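Local coordinates for protein SusD homolog (PDB 4MRU) that probably binds mucin O-glycans at the outer membrane of a gut bacterium, as a SusD-like lipoprotein that also carries a magnesium site, at residues Gly337-Trp342 / Gln406-Asn411; Pro37-Leu42 / Ile87-Pro92; Cys266-Tyr271 / Asp277-Lys282; Leu107-Leu112 / Gln193-Phe198. One frame throughout, in Å; residues are numbered along the deposited sequence.

Contact 1. Residues Gly337-Trp342 / Gln406-Asn411; sequences GALRKW and QAFEEN
L339, in the last turn of helix 327-339, meets F408, which starts helix 408-423. CG of L339 lies 3.7 Å from CE1 of F408, while its CD2 comes obliquely to the ring as an off-centre CH-pi contact, 4.2 Å from the centroid. The same methyl also touches CB of N411 at 4.0 Å. L339 gets there because its CG stands anti to its own N (chi1 -165°), which carries CG and CD2 to the ring and to N411.

R340 follows, its chain extended from CG to NE. F408 CZ sits over one face of the guanidinium, 3.7 Å from NH1, with the two planes 69° apart; R340 CG lies at the ring's edge. NE pairs with E336 and NH2 bonds to Y212, so the flat group is held in front of the phenylalanine. Replacing F408 by an alanine would probably leave L339 CG and the guanidinium face without their partner and open a gap between the helices.

Beyond R340 the chain turns at K341, which has positive phi, and W342 N reaches back to G337 O at 2.8 Å: a Schellman motif closing one helix against the first turn of another.

Contact 2. Residues Pro37-Leu42 / Ile87-Pro92; sequences PAQEHL and ISETYP
Q39, at the N-cap position of helix 40-54, faces E89 in the middle of helix 81-100 with the CA of Q39 11.3 Å from the CA of E89, so two long side chains have to bridge the space between the backbones.

They come from opposite directions and meet in one hydrogen bond, Q39 NE2 to E89 OE1, 2.7 Å long with an N-H...O angle of 150°. E89 accepts with the syn lone pair of OE1, on the side of its other oxygen, but OE2 itself lies 3.7 Å from Q39 NE2 and takes no share in the bond. The amide and carboxylate planes stand 75° apart, and OE1 is tilted out of the amide plane, so this is no flat, two-pronged pairing. Both chains run extended beyond CG, which is what carries the groups this far. The amide of Q39 is thus turned across to the neighbouring helix instead of back to the start of its own. E89 also touches L34, and L42 packs on A81 and V86 of helix 81-100, giving the two helices an apolar junction beside the polar one.

A neutral amide cannot neutralise the carboxylate, so E89 probably keeps its negative charge at this surface; the bond is a tie between a helix start and a helix flank, probably modest in strength because solvent can compete for both groups.

Contact 3. Residues Cys266-Tyr271 / Asp277-Lys282; sequences CYMNGY and DKYFTK. With EDO (1,2-ethanediol), chain I.
A Met-aromatic cluster fills the corner between helix 262-270 and the short helix 276-279: M268, present as selenomethionine, meets both Y279 and F280. Its chain is bent at the last torsion (chi3 88°), which lays CE over one face of the Y279 ring, offset toward the rim, with CE 3.6 Å from CD2 of Y279. SE approaches the same ring obliquely. On its other partner, SE lies 3.8 Å from CE2 of F280, again oblique to the ring. The two aromatics are themselves packed together, with CB of Y279 over the centre of the F280 ring and CZ of F280 at the edge of the Y279 ring. F424 meets both rings, and I421 of helix 408-423 touches M268.

On another flank of helix 262-270, N269 ND2 gives a nearly straight hydrogen bond, 3.0 Å and 171°, to O1 of an ethanediol probably picked up from the crystallisation liquor. The N269 amide is gripped by the protein too, ND2 by Y291 O and OD1 by R276.

Between the segments no hydrogen bond forms. Cohesion comes from the chalcogen (selenium here, sulfur in the natural methionine) and its methyl against ring carbons, while the tyrosine hydroxyl is satisfied in the buried interior by I421 O.

Contact 4. Residues Leu107-Leu112 / Gln193-Phe198; sequences LALAKL and QQWRLF
L109 and L112, one turn apart on helix 104-125, both press on W195 of helix 192-209, and here the packing is close. L109 CD2 sits almost squarely over the five-membered ring of the indole, 3.7 Å from its centroid and 9° off the normal, a CH-pi contact in which the two side chains cross at about a right angle. L112 adds its CD2 3.6 Å from W195 CE3, obliquely, at the six-membered part. One tryptophan therefore receives two methyls. Its NE1 is bonded to D185, and Y188 meets the indole edge-to-face, which together help fix the ring's rotation. Cutting W195 down to an alanine would probably leave both leucine methyls facing a gap and D185 without the indole N-H.

The segment axes run at 30° to each other and come no closer than 12.0 Å, so large side chains must fill the space. Helix 152-173, between these two in sequence, touches both, L163 against L112 and L170 against R196, consistent with the helix-on-helix packing of the TPR-like fold of SusD-family proteins.

Farther along, the fit slackens: L112 CD1 and F198 CE2 are 4.3 Å apart, with the ring met obliquely and T116 also against it. The partly exposed flank is polar, where K111 pairs with E165 and R196 with D167, each salt bridge made to helix 152-173 and not across to the other segment.

The four contacts follow one another along the chain without touching. Contacts 2 and 4 are neighbours, with nearest atoms about 7 Å apart, and each has one side on consecutive helices, 81-100 and 104-125. Contacts 1 and 3 approach to about 9 Å between nearest atoms and are joined by helix 408-423: its first turn makes contact 1, while I421 near its far end touches M268 of contact 3. Contacts 1 and 2 lie on opposite sides of the chain's centre, their centres 38 Å apart; contacts 3 and 4 are opposed likewise. Contact 1 is placed toward the metal without coordinating it: the N411 side chain is about 11 Å from a magnesium ion and about 12 Å from N373, a magnesium-binding residue of this protein, though not ligated to an ion by this chain here.

Contact 1. Residues Gly337-Trp342 / Gln406-Asn411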
# COMPACT_ATOMS: atom_id res chain seq x y z
N GLY A 337 -8.57 15.56 1.37
CA GLY A 337 -8.15 16.87 0.88
C GLY A 337 -9.21 17.92 1.20
O GLY A 337 -8.91 19.03 1.68
N ALA A 338 -10.47 17.58 0.90
CA ALA A 338 -11.56 18.50 1.09
C ALA A 338 -11.76 18.83 2.59
O ALA A 338 -11.97 19.98 2.95
CB ALA A 338 -12.84 17.94 0.46
N LEU A 339 -11.64 17.82 3.44
CA LEU A 339 -11.72 18.00 4.85
C LEU A 339 -10.63 18.94 5.34
O LEU A 339 -10.84 19.71 6.26
CB LEU A 339 -11.62 16.65 5.55
CG LEU A 339 -12.04 16.66 7.01
CD1 LEU A 339 -13.53 16.92 7.21
CD2 LEU A 339 -11.67 15.34 7.64
N ARG A 340 -9.47 18.93 4.67
CA ARG A 340 -8.35 19.79 5.00
C ARG A 340 -8.46 21.17 4.34
O ARG A 340 -7.54 21.98 4.44
CB ARG A 340 -7.01 19.12 4.60
CG ARG A 340 -6.64 17.88 5.39
CD ARG A 340 -5.36 17.24 4.89
NE ARG A 340 -5.12 16.02 5.61
CZ ARG A 340 -4.66 15.97 6.87
NH1 ARG A 340 -4.39 17.07 7.56
NH2 ARG A 340 -4.51 14.81 7.46
N LYS A 341 -9.55 21.42 3.63
CA LYS A 341 -9.82 22.68 2.95
C LYS A 341 -8.93 22.83 1.71
O LYS A 341 -8.73 23.92 1.24
CB LYS A 341 -9.68 23.90 3.90
CG LYS A 341 -10.54 23.79 5.17
CD LYS A 341 -10.74 25.11 5.93
CE LYS A 341 -9.56 25.50 6.80
NZ LYS A 341 -9.62 24.87 8.15
N TRP A 342 -8.41 21.74 1.17
CA TRP A 342 -7.75 21.81 -0.12
C TRP A 342 -8.84 21.82 -1.20
O TRP A 342 -9.95 21.27 -0.98
CB TRP A 342 -6.85 20.61 -0.36
CG TRP A 342 -5.70 20.48 0.55
CD1 TRP A 342 -5.47 21.20 1.67
CD2 TRP A 342 -4.67 19.54 0.45
NE1 TRP A 342 -4.30 20.79 2.28
CE2 TRP A 342 -3.78 19.77 1.54
CE3 TRP A 342 -4.36 18.54 -0.46
CZ2 TRP A 342 -2.64 19.04 1.72
CZ3 TRP A 342 -3.21 17.81 -0.27
CH2 TRP A 342 -2.36 18.07 0.80
N GLN A 406 -15.42 20.29 12.11
CA GLN A 406 -15.50 20.37 13.59
C GLN A 406 -15.44 19.00 14.29
O GLN A 406 -15.44 18.93 15.51
CB GLN A 406 -16.75 21.10 14.04
CG GLN A 406 -16.64 22.60 13.95
CD GLN A 406 -16.67 23.15 12.54
OE1 GLN A 406 -17.20 22.54 11.64
NE2 GLN A 406 -16.12 24.33 12.37
N ALA A 407 -15.40 17.92 13.51
CA ALA A 407 -15.04 16.60 14.01
C ALA A 407 -13.94 16.06 13.13
O ALA A 407 -14.07 15.00 12.53
CB ALA A 407 -16.25 15.64 14.02
N PHE A 408 -12.87 16.83 13.01
CA PHE A 408 -11.86 16.58 11.99
C PHE A 408 -11.28 15.19 12.15
O PHE A 408 -11.22 14.44 11.20
CB PHE A 408 -10.73 17.64 12.03
CG PHE A 408 -9.68 17.41 10.98
CD1 PHE A 408 -9.83 17.96 9.71
CD2 PHE A 408 -8.57 16.62 11.23
CE1 PHE A 408 -8.90 17.69 8.71
CE2 PHE A 408 -7.62 16.38 10.25
CZ PHE A 408 -7.78 16.91 8.98
N GLU A 409 -10.77 14.87 13.34
CA GLU A 409 -10.03 13.62 13.48
C GLU A 409 -10.95 12.44 13.33
O GLU A 409 -10.57 11.43 12.77
CB GLU A 409 -9.26 13.53 14.82
CG GLU A 409 -8.01 14.40 14.87
CD GLU A 409 -6.91 13.98 13.89
OE1 GLU A 409 -6.73 12.77 13.61
OE2 GLU A 409 -6.18 14.89 13.41
N GLU A 410 -12.19 12.57 13.81
CA GLU A 410 -13.14 11.47 13.65
C GLU A 410 -13.49 11.22 12.17
O GLU A 410 -13.57 10.06 11.72
CB GLU A 410 -14.41 11.71 14.47
CG GLU A 410 -15.35 10.50 14.49
CD GLU A 410 -16.74 10.81 15.05
OE1 GLU A 410 -16.81 11.05 16.28
OE2 GLU A 410 -17.74 10.79 14.28
N ASN A 411 -13.70 12.29 11.40
CA ASN A 411 -14.07 12.11 10.03
C ASN A 411 -12.85 11.62 9.23
O ASN A 411 -12.99 10.84 8.32
CB ASN A 411 -14.71 13.40 9.43
CG ASN A 411 -16.20 13.51 9.71
OD1 ASN A 411 -16.91 12.50 9.75
ND2 ASN A 411 -16.67 14.71 9.95

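Contact 2. Residues Pro37-Leu42 / Ile87-Pro92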
# COMPACT_ATOMS: atom_id res chain seq x y z
N PRO A 37 4.63 -6.86 -6.66
CA PRO A 37 5.49 -7.89 -7.28
C PRO A 37 4.73 -9.11 -7.83
O PRO A 37 3.94 -9.77 -7.15
CB PRO A 37 6.42 -8.31 -6.15
CG PRO A 37 5.94 -7.61 -4.94
CD PRO A 37 5.04 -6.53 -5.28
N ALA A 38 5.03 -9.41 -9.07
CA ALA A 38 4.42 -10.51 -9.77
C ALA A 38 5.22 -11.81 -9.67
O ALA A 38 4.75 -12.84 -10.17
CB ALA A 38 4.23 -10.11 -11.23
N GLN A 39 6.40 -11.76 -9.04
CA GLN A 39 7.15 -12.95 -8.69
C GLN A 39 6.83 -13.33 -7.26
O GLN A 39 7.04 -12.52 -6.36
CB GLN A 39 8.67 -12.72 -8.80
CG GLN A 39 9.18 -12.25 -10.14
CD GLN A 39 10.56 -11.58 -10.04
OE1 GLN A 39 11.53 -12.13 -10.55
NE2 GLN A 39 10.66 -10.39 -9.36
N GLU A 40 6.41 -14.58 -7.05
CA GLU A 40 5.95 -15.02 -5.74
C GLU A 40 7.08 -14.93 -4.72
O GLU A 40 6.84 -14.69 -3.53
CB GLU A 40 5.35 -16.44 -5.78
CG GLU A 40 6.28 -17.58 -6.15
CD GLU A 40 6.44 -17.84 -7.65
OE1 GLU A 40 6.12 -16.99 -8.51
OE2 GLU A 40 6.96 -18.92 -7.98
N HIS A 41 8.31 -15.14 -5.15
CA HIS A 41 9.41 -15.13 -4.19
C HIS A 41 9.55 -13.73 -3.54
O HIS A 41 9.82 -13.63 -2.35
CB HIS A 41 10.73 -15.54 -4.82
CG HIS A 41 11.87 -15.50 -3.86
ND1 HIS A 41 12.68 -14.40 -3.73
CD2 HIS A 41 12.29 -16.40 -2.94
CE1 HIS A 41 13.57 -14.62 -2.77
NE2 HIS A 41 13.34 -15.82 -2.26
N LEU A 42 9.37 -12.68 -4.32
CA LEU A 42 9.40 -11.30 -3.84
C LEU A 42 8.09 -10.93 -3.12
O LEU A 42 8.11 -10.38 -2.02
CB LEU A 42 9.71 -10.35 -4.99
CG LEU A 42 9.71 -8.85 -4.72
CD1 LEU A 42 10.45 -8.46 -3.45
CD2 LEU A 42 10.32 -8.15 -5.94
N ILE A 87 15.26 -2.95 -6.20
CA ILE A 87 16.19 -2.04 -6.83
C ILE A 87 17.03 -2.75 -7.89
O ILE A 87 17.13 -2.24 -8.99
CB ILE A 87 17.08 -1.35 -5.77
CG1 ILE A 87 16.23 -0.36 -4.97
CG2 ILE A 87 18.25 -0.65 -6.43
CD1 ILE A 87 16.87 0.21 -3.72
N SER A 88 17.58 -3.93 -7.60
CA SER A 88 18.47 -4.58 -8.56
C SER A 88 17.71 -5.09 -9.78
O SER A 88 18.31 -5.28 -10.85
CB SER A 88 19.22 -5.72 -7.89
OG SER A 88 18.33 -6.75 -7.57
N GLU A 89 16.42 -5.33 -9.63
CA GLU A 89 15.62 -5.77 -10.79
C GLU A 89 15.08 -4.60 -11.60
O GLU A 89 14.84 -4.74 -12.80
CB GLU A 89 14.50 -6.65 -10.34
CG GLU A 89 15.01 -8.00 -9.85
CD GLU A 89 13.91 -8.93 -9.36
OE1 GLU A 89 12.77 -8.80 -9.83
OE2 GLU A 89 14.21 -9.80 -8.50
N THR A 90 14.85 -3.46 -10.95
CA THR A 90 14.28 -2.32 -11.63
C THR A 90 15.28 -1.70 -12.60
O THR A 90 14.95 -1.45 -13.77
CB THR A 90 13.76 -1.24 -10.65
OG1 THR A 90 12.66 -1.77 -9.90
CG2 THR A 90 13.28 -0.03 -11.39
N TYR A 91 16.50 -1.46 -12.14
CA TYR A 91 17.36 -0.55 -12.88
C TYR A 91 17.90 -1.13 -14.19
O TYR A 91 18.03 -0.38 -15.15
CB TYR A 91 18.50 -0.04 -12.00
CG TYR A 91 17.99 1.14 -11.21
CD1 TYR A 91 17.88 2.40 -11.79
CD2 TYR A 91 17.50 0.97 -9.93
CE1 TYR A 91 17.34 3.45 -11.10
CE2 TYR A 91 16.95 2.02 -9.21
CZ TYR A 91 16.87 3.26 -9.80
OH TYR A 91 16.32 4.32 -9.10
N PRO A 92 18.18 -2.43 -14.26
CA PRO A 92 18.53 -2.94 -15.60
C PRO A 92 17.38 -2.79 -16.64
O PRO A 92 17.62 -2.55 -17.83
CB PRO A 92 18.89 -4.42 -15.34
CG PRO A 92 19.17 -4.49 -13.86
CD PRO A 92 18.23 -3.49 -13.24

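Contact 3. Residues Cys266-Tyr271 / Asp277-Lys282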
# COMPACT_ATOMS: atom_id res chain seq x y z
N CYS A 266 -12.47 -7.73 12.32
CA CYS A 266 -13.17 -7.01 13.38
C CYS A 266 -13.98 -5.85 12.84
O CYS A 266 -15.15 -5.66 13.20
CB CYS A 266 -12.18 -6.44 14.41
SG CYS A 266 -11.52 -7.69 15.51
N TYR A 267 -13.36 -5.04 11.98
CA TYR A 267 -14.07 -3.94 11.39
C TYR A 267 -15.22 -4.44 10.47
O TYR A 267 -16.33 -4.00 10.62
CB TYR A 267 -13.16 -3.05 10.57
CG TYR A 267 -12.28 -2.13 11.37
CD1 TYR A 267 -11.10 -2.57 11.97
CD2 TYR A 267 -12.64 -0.77 11.53
CE1 TYR A 267 -10.29 -1.71 12.66
CE2 TYR A 267 -11.84 0.08 12.25
CZ TYR A 267 -10.68 -0.37 12.82
OH TYR A 267 -9.91 0.53 13.50
N MSE A 268 -14.91 -5.35 9.54
CA MSE A 268 -15.89 -5.71 8.48
C MSE A 268 -17.00 -6.60 9.04
O MSE A 268 -18.14 -6.49 8.57
CB MSE A 268 -15.20 -6.36 7.29
CG MSE A 268 -14.47 -5.32 6.46
SE MSE A 268 -13.50 -6.13 4.96
CE MSE A 268 -15.00 -6.09 3.61
N ASN A 269 -16.73 -7.45 10.02
CA ASN A 269 -17.83 -8.15 10.73
C ASN A 269 -18.67 -7.18 11.59
O ASN A 269 -19.88 -7.29 11.63
CB ASN A 269 -17.35 -9.29 11.62
CG ASN A 269 -17.01 -10.54 10.85
OD1 ASN A 269 -17.24 -10.67 9.63
ND2 ASN A 269 -16.49 -11.49 11.55
N GLY A 270 -18.01 -6.25 12.28
CA GLY A 270 -18.74 -5.24 13.07
C GLY A 270 -19.70 -4.44 12.19
O GLY A 270 -20.82 -4.15 12.57
N TYR A 271 -19.24 -4.06 11.00
CA TYR A 271 -20.04 -3.28 10.06
C TYR A 271 -20.97 -4.14 9.23
O TYR A 271 -21.72 -3.60 8.41
CB TYR A 271 -19.13 -2.50 9.11
CG TYR A 271 -18.18 -1.47 9.70
CD1 TYR A 271 -18.43 -0.83 10.91
CD2 TYR A 271 -17.04 -1.09 9.00
CE1 TYR A 271 -17.58 0.16 11.40
CE2 TYR A 271 -16.18 -0.10 9.47
CZ TYR A 271 -16.46 0.51 10.68
OH TYR A 271 -15.62 1.49 11.13
N ASP A 277 -17.98 -11.25 1.30
CA ASP A 277 -18.03 -12.48 0.49
C ASP A 277 -17.27 -12.31 -0.82
O ASP A 277 -17.07 -13.28 -1.52
CB ASP A 277 -19.46 -13.00 0.26
CG ASP A 277 -20.22 -12.24 -0.80
OD1 ASP A 277 -19.97 -11.03 -0.98
OD2 ASP A 277 -21.05 -12.87 -1.48
N LYS A 278 -16.84 -11.09 -1.12
CA LYS A 278 -15.96 -10.83 -2.26
C LYS A 278 -14.49 -10.78 -1.82
O LYS A 278 -13.60 -10.97 -2.64
CB LYS A 278 -16.32 -9.51 -2.92
CG LYS A 278 -17.82 -9.43 -3.35
CD LYS A 278 -18.09 -10.36 -4.48
CE LYS A 278 -19.51 -10.18 -5.05
NZ LYS A 278 -20.51 -10.16 -3.97
N TYR A 279 -14.24 -10.52 -0.55
CA TYR A 279 -12.85 -10.41 -0.03
C TYR A 279 -12.26 -11.71 0.51
O TYR A 279 -11.06 -11.95 0.38
CB TYR A 279 -12.81 -9.43 1.11
CG TYR A 279 -12.77 -7.96 0.75
CD1 TYR A 279 -13.32 -7.48 -0.44
CD2 TYR A 279 -12.17 -7.05 1.61
CE1 TYR A 279 -13.26 -6.12 -0.77
CE2 TYR A 279 -12.10 -5.69 1.28
CZ TYR A 279 -12.67 -5.25 0.09
OH TYR A 279 -12.63 -3.91 -0.25
N PHE A 280 -13.10 -12.51 1.18
CA PHE A 280 -12.66 -13.61 2.02
C PHE A 280 -13.43 -14.89 1.77
O PHE A 280 -14.57 -14.87 1.30
CB PHE A 280 -12.89 -13.29 3.49
CG PHE A 280 -12.44 -11.93 3.91
CD1 PHE A 280 -11.14 -11.50 3.70
CD2 PHE A 280 -13.31 -11.09 4.60
CE1 PHE A 280 -10.72 -10.25 4.10
CE2 PHE A 280 -12.90 -9.84 5.00
CZ PHE A 280 -11.60 -9.42 4.75
N THR A 281 -12.77 -16.01 2.04
CA THR A 281 -13.44 -17.28 2.16
C THR A 281 -14.04 -17.42 3.57
O THR A 281 -13.58 -16.77 4.54
CB THR A 281 -12.48 -18.46 1.93
OG1 THR A 281 -11.47 -18.44 2.94
CG2 THR A 281 -11.80 -18.35 0.58
N LYS A 282 -15.08 -18.24 3.66
CA LYS A 282 -15.69 -18.62 4.91
C LYS A 282 -15.03 -19.85 5.47
O LYS A 282 -14.58 -20.71 4.71
CB LYS A 282 -17.17 -18.96 4.69
CG LYS A 282 -18.05 -17.74 4.46
CD LYS A 282 -19.51 -18.13 4.62
CE LYS A 282 -20.40 -16.90 4.76
NZ LYS A 282 -21.86 -17.25 4.78
C1 EDO I . -15.17 -10.16 14.82
O1 EDO I . -16.28 -11.03 14.53
C2 EDO I . -13.92 -10.94 15.19
O2 EDO I . -14.07 -11.82 16.35

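Contact 4. Residues Leu107-Leu112 / Gln193-Phe198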
# COMPACT_ATOMS: atom_id res chain seq x y z
N LEU A 107 9.98 6.65 -23.06
CA LEU A 107 10.79 7.21 -21.94
C LEU A 107 9.89 7.69 -20.81
O LEU A 107 10.20 7.53 -19.64
CB LEU A 107 11.67 8.34 -22.46
CG LEU A 107 12.69 7.94 -23.55
CD1 LEU A 107 13.50 9.15 -24.03
CD2 LEU A 107 13.63 6.86 -23.05
N ALA A 108 8.74 8.26 -21.17
CA ALA A 108 7.82 8.77 -20.16
C ALA A 108 7.19 7.63 -19.39
O ALA A 108 7.09 7.66 -18.17
CB ALA A 108 6.74 9.61 -20.80
N LEU A 109 6.77 6.59 -20.09
CA LEU A 109 6.22 5.43 -19.39
C LEU A 109 7.26 4.75 -18.48
O LEU A 109 6.93 4.35 -17.35
CB LEU A 109 5.66 4.41 -20.37
CG LEU A 109 4.39 4.87 -21.09
CD1 LEU A 109 4.00 3.86 -22.18
CD2 LEU A 109 3.23 5.07 -20.13
N ALA A 110 8.51 4.64 -18.94
CA ALA A 110 9.54 4.08 -18.11
C ALA A 110 9.74 4.90 -16.85
O ALA A 110 9.85 4.36 -15.76
CB ALA A 110 10.85 4.00 -18.89
N LYS A 111 9.81 6.21 -17.02
CA LYS A 111 9.94 7.14 -15.91
C LYS A 111 8.78 6.99 -14.91
O LYS A 111 8.98 6.95 -13.72
CB LYS A 111 10.04 8.57 -16.51
CG LYS A 111 10.28 9.69 -15.52
CD LYS A 111 10.57 11.05 -16.24
CE LYS A 111 11.88 11.06 -16.98
NZ LYS A 111 12.06 12.35 -17.69
N LEU A 112 7.56 6.94 -15.41
CA LEU A 112 6.38 6.83 -14.57
C LEU A 112 6.38 5.52 -13.81
O LEU A 112 6.02 5.50 -12.65
CB LEU A 112 5.11 6.95 -15.44
CG LEU A 112 3.76 6.62 -14.83
CD1 LEU A 112 3.54 7.55 -13.64
CD2 LEU A 112 2.64 6.78 -15.85
N GLN A 193 -4.18 8.20 -22.51
CA GLN A 193 -5.14 8.99 -21.74
C GLN A 193 -5.35 8.41 -20.36
O GLN A 193 -5.43 9.12 -19.36
CB GLN A 193 -6.50 9.08 -22.53
CG GLN A 193 -6.41 9.88 -23.82
CD GLN A 193 -5.61 9.21 -24.97
OE1 GLN A 193 -5.32 8.01 -24.95
NE2 GLN A 193 -5.24 10.02 -25.98
N GLN A 194 -5.42 7.09 -20.29
CA GLN A 194 -5.60 6.43 -18.99
C GLN A 194 -4.32 6.50 -18.18
O GLN A 194 -4.39 6.68 -16.97
CB GLN A 194 -6.07 4.98 -19.17
CG GLN A 194 -7.54 4.90 -19.57
CD GLN A 194 -7.97 3.48 -19.82
OE1 GLN A 194 -7.28 2.72 -20.51
NE2 GLN A 194 -9.07 3.09 -19.22
N TRP A 195 -3.15 6.34 -18.82
CA TRP A 195 -1.88 6.56 -18.11
C TRP A 195 -1.83 7.95 -17.47
O TRP A 195 -1.34 8.08 -16.34
CB TRP A 195 -0.67 6.33 -19.02
CG TRP A 195 -0.35 4.89 -19.18
CD1 TRP A 195 -0.50 4.13 -20.29
CD2 TRP A 195 0.11 4.01 -18.15
NE1 TRP A 195 -0.11 2.83 -20.05
CE2 TRP A 195 0.25 2.72 -18.73
CE3 TRP A 195 0.39 4.18 -16.79
CZ2 TRP A 195 0.67 1.61 -17.99
CZ3 TRP A 195 0.81 3.07 -16.04
CH2 TRP A 195 0.98 1.81 -16.65
N ARG A 196 -2.38 8.98 -18.13
CA ARG A 196 -2.38 10.32 -17.48
C ARG A 196 -3.29 10.39 -16.24
O ARG A 196 -2.92 11.01 -15.25
CB ARG A 196 -2.77 11.43 -18.47
CG ARG A 196 -1.70 11.59 -19.56
CD ARG A 196 -1.95 12.84 -20.38
NE ARG A 196 -1.65 13.99 -19.57
CZ ARG A 196 -2.43 15.05 -19.40
NH1 ARG A 196 -3.60 15.17 -20.00
NH2 ARG A 196 -2.00 16.02 -18.62
N LEU A 197 -4.46 9.77 -16.29
CA LEU A 197 -5.33 9.71 -15.14
C LEU A 197 -4.59 9.06 -13.98
O LEU A 197 -4.60 9.56 -12.82
CB LEU A 197 -6.60 8.94 -15.44
CG LEU A 197 -7.51 9.56 -16.51
CD1 LEU A 197 -8.71 8.64 -16.73
CD2 LEU A 197 -7.94 10.95 -16.09
N PHE A 198 -3.93 7.96 -14.29
CA PHE A 198 -3.20 7.25 -13.24
C PHE A 198 -2.08 8.14 -12.69
O PHE A 198 -1.87 8.22 -11.47
CB PHE A 198 -2.62 5.93 -13.74
CG PHE A 198 -1.65 5.33 -12.81
CD1 PHE A 198 -2.09 4.73 -11.63
CD2 PHE A 198 -0.30 5.38 -13.06
CE1 PHE A 198 -1.19 4.19 -10.73
CE2 PHE A 198 0.60 4.85 -12.16
CZ PHE A 198 0.14 4.23 -11.01